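Local structure of putative esterase/lipase/thioesterase (2PBL) at residues A[52-58]-A[94-100]. The protein probably hydrolyses ester or thioester bonds as a member of the alpha/beta-hydrolase fold. Sequence-based numbering, arbitrary orientation.
Sequences KFDLFLP and WAVAMPS
Apolar side chains dominate both faces of this antiparallel strand pair. On one face Leu55 (chi1 t, chi2 p) brings CD1 to 4.2 Å from Ala97 CB. Phe53 (chi1 p) lies beside it, with CD2 4.2 Å from the same Ala97 CB and CB 4.1 Å from Pro99 CB. Helix 109-126 covers this face. On the other face Phe56 (chi1 m) sits across from Val96, and its ring edge meets the selenium of selenomethionine Met98, CE2 to SE 4.4 Å. Asp54 is the charged residue here; OD1 accepts a hydrogen bond from Asn42 N and forms a salt bridge with Lys79 NZ.

Strands 52-56 and 94-99 are extended. Their axes approach to 4.5 Å, with 162° between N-to-C directions. In the hydrogen-bonded pairs, Met98 N donates to Asp54 O (2.9 Å), Asp54 N to Met98 O (3.2 Å), Phe56 N to Val96 O (2.9 Å) and Val96 N to Phe56 O (2.8 Å). Phe53-Pro99 and Leu55-Ala97 are non-hydrogen-bonded.

At the polar end, Ser100 N donates to Lys52 O (2.9 Å). Lys52 NZ bonds Ser44, and Ser100 OG bonds Lys79 N. Here strand 52-56, antiparallel also to 39-44, meets 94-99, which runs parallel to 64-69. Main-chain bonds fix the register; the buried Asp54 charge is met by Lys79.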
loop_
_atom_site.group_PDB
_atom_site.type_symbol
_atom_site.label_atom_id
_atom_site.label_comp_id
_atom_site.label_asym_id
_atom_site.label_seq_id
_atom_site.Cartn_x
_atom_site.Cartn_y
_atom_site.Cartn_z
ATOM N N LYS A 52 -11.263 -3.943 -9.121
ATOM C CA LYS A 52 -12.007 -2.737 -8.923
ATOM C C LYS A 52 -11.241 -1.787 -8.034
ATOM O O LYS A 52 -10.406 -2.249 -7.257
ATOM C CB LYS A 52 -13.273 -3.057 -8.141
ATOM C CG LYS A 52 -14.149 -4.162 -8.668
ATOM C CD LYS A 52 -14.945 -3.746 -9.840
ATOM C CE LYS A 52 -15.880 -4.909 -10.226
ATOM N NZ LYS A 52 -16.544 -4.706 -11.516
ATOM N N PHE A 53 -11.545 -0.497 -8.165
ATOM C CA PHE A 53 -11.034 0.535 -7.290
ATOM C C PHE A 53 -12.093 1.570 -6.997
ATOM O O PHE A 53 -13.040 1.764 -7.765
ATOM C CB PHE A 53 -9.767 1.219 -7.826
ATOM C CG PHE A 53 -9.961 2.058 -9.069
ATOM C CD1 PHE A 53 -10.024 1.477 -10.332
ATOM C CD2 PHE A 53 -9.987 3.437 -8.988
ATOM C CE1 PHE A 53 -10.202 2.258 -11.464
ATOM C CE2 PHE A 53 -10.127 4.235 -10.125
ATOM C CZ PHE A 53 -10.220 3.630 -11.372
ATOM N N ASP A 54 -11.932 2.187 -5.833
ATOM C CA ASP A 54 -12.768 3.275 -5.410
ATOM C C ASP A 54 -11.965 4.563 -5.686
ATOM O O ASP A 54 -10.735 4.613 -5.550
ATOM C CB ASP A 54 -13.145 3.162 -3.945
ATOM C CG ASP A 54 -14.126 2.002 -3.648
ATOM O OD1 ASP A 54 -14.797 1.443 -4.546
ATOM O OD2 ASP A 54 -14.213 1.649 -2.464
ATOM N N LEU A 55 -12.677 5.569 -6.154
ATOM C CA LEU A 55 -12.117 6.872 -6.438
ATOM C C LEU A 55 -12.900 7.938 -5.671
ATOM O O LEU A 55 -14.110 8.147 -5.892
ATOM C CB LEU A 55 -12.124 7.155 -7.926
ATOM C CG LEU A 55 -11.445 8.424 -8.397
ATOM C CD1 LEU A 55 -9.947 8.470 -8.014
ATOM C CD2 LEU A 55 -11.586 8.500 -9.907
ATOM N N PHE A 56 -12.191 8.566 -4.752
ATOM C CA PHE A 56 -12.727 9.623 -3.915
ATOM C C PHE A 56 -12.224 10.964 -4.426
ATOM O O PHE A 56 -11.018 11.217 -4.478
ATOM C CB PHE A 56 -12.380 9.402 -2.436
ATOM C CG PHE A 56 -12.795 8.045 -1.948
ATOM C CD1 PHE A 56 -14.138 7.724 -1.850
ATOM C CD2 PHE A 56 -11.854 7.065 -1.672
ATOM C CE1 PHE A 56 -14.526 6.463 -1.480
ATOM C CE2 PHE A 56 -12.256 5.791 -1.299
ATOM C CZ PHE A 56 -13.579 5.510 -1.192
ATOM N N LEU A 57 -13.172 11.843 -4.740
ATOM C CA LEU A 57 -12.869 13.145 -5.331
ATOM C C LEU A 57 -12.956 14.227 -4.301
ATOM O O LEU A 57 -13.873 14.169 -3.456
ATOM C CB LEU A 57 -13.896 13.465 -6.410
ATOM C CG LEU A 57 -13.984 12.413 -7.509
ATOM C CD1 LEU A 57 -15.120 12.677 -8.427
ATOM C CD2 LEU A 57 -12.687 12.301 -8.290
ATOM N N PRO A 58 -12.036 15.226 -4.373
ATOM C CA PRO A 58 -12.082 16.368 -3.487
ATOM C C PRO A 58 -13.156 17.298 -3.998
ATOM O O PRO A 58 -13.733 17.061 -5.053
ATOM C CB PRO A 58 -10.694 17.022 -3.667
ATOM C CG PRO A 58 -10.321 16.720 -5.045
ATOM C CD PRO A 58 -10.948 15.369 -5.366
ATOM N N TRP A 94 -6.314 16.359 -3.164
ATOM C CA TRP A 94 -5.961 15.190 -3.959
ATOM C C TRP A 94 -7.161 14.284 -4.158
ATOM O O TRP A 94 -7.976 14.104 -3.243
ATOM C CB TRP A 94 -4.895 14.373 -3.229
ATOM C CG TRP A 94 -3.604 15.091 -3.164
ATOM C CD1 TRP A 94 -3.294 16.109 -2.332
ATOM C CD2 TRP A 94 -2.474 14.900 -4.009
ATOM N NE1 TRP A 94 -2.031 16.567 -2.575
ATOM C CE2 TRP A 94 -1.487 15.830 -3.594
ATOM C CE3 TRP A 94 -2.177 14.012 -5.057
ATOM C CZ2 TRP A 94 -0.249 15.931 -4.216
ATOM C CZ3 TRP A 94 -0.937 14.098 -5.654
ATOM C CH2 TRP A 94 0.009 15.057 -5.254
ATOM N N ALA A 95 -7.271 13.708 -5.345
ATOM C CA ALA A 95 -8.241 12.624 -5.553
ATOM C C ALA A 95 -7.560 11.395 -4.984
ATOM O O ALA A 95 -6.347 11.290 -5.002
ATOM C CB ALA A 95 -8.567 12.414 -7.005
ATOM N N VAL A 96 -8.321 10.449 -4.472
ATOM C CA VAL A 96 -7.704 9.293 -3.848
ATOM C C VAL A 96 -8.248 7.977 -4.386
ATOM O O VAL A 96 -9.446 7.720 -4.316
ATOM C CB VAL A 96 -7.894 9.365 -2.289
ATOM C CG1 VAL A 96 -7.323 8.127 -1.612
ATOM C CG2 VAL A 96 -7.255 10.640 -1.751
ATOM N N ALA A 97 -7.357 7.129 -4.910
ATOM C CA ALA A 97 -7.768 5.858 -5.441
ATOM C C ALA A 97 -7.350 4.740 -4.510
ATOM O O ALA A 97 -6.217 4.743 -4.036
ATOM C CB ALA A 97 -7.152 5.629 -6.854
HETATM N N MSE A 98 -8.192 3.727 -4.372
HETATM C CA MSE A 98 -7.899 2.563 -3.557
HETATM C C MSE A 98 -8.264 1.261 -4.259
HETATM O O MSE A 98 -9.406 0.915 -4.362
HETATM C CB MSE A 98 -8.597 2.659 -2.205
HETATM C CG MSE A 98 -7.924 3.672 -1.322
HETATM SE SE MSE A 98 -8.758 3.768 0.457
HETATM C CE MSE A 98 -7.700 5.106 1.269
ATOM N N PRO A 99 -7.263 0.522 -4.768
ATOM C CA PRO A 99 -7.715 -0.698 -5.428
ATOM C C PRO A 99 -7.809 -1.913 -4.527
ATOM O O PRO A 99 -7.173 -1.986 -3.444
ATOM C CB PRO A 99 -6.585 -0.956 -6.433
ATOM C CG PRO A 99 -5.403 -0.509 -5.693
ATOM C CD PRO A 99 -5.816 0.716 -4.913
ATOM N N SER A 100 -8.619 -2.860 -5.003
ATOM C CA SER A 100 -8.644 -4.211 -4.517
ATOM C C SER A 100 -7.789 -4.961 -5.548
ATOM O O SER A 100 -7.373 -4.393 -6.600
ATOM C CB SER A 100 -10.075 -4.766 -4.521
ATOM O OG SER A 100 -10.857 -4.322 -3.432
#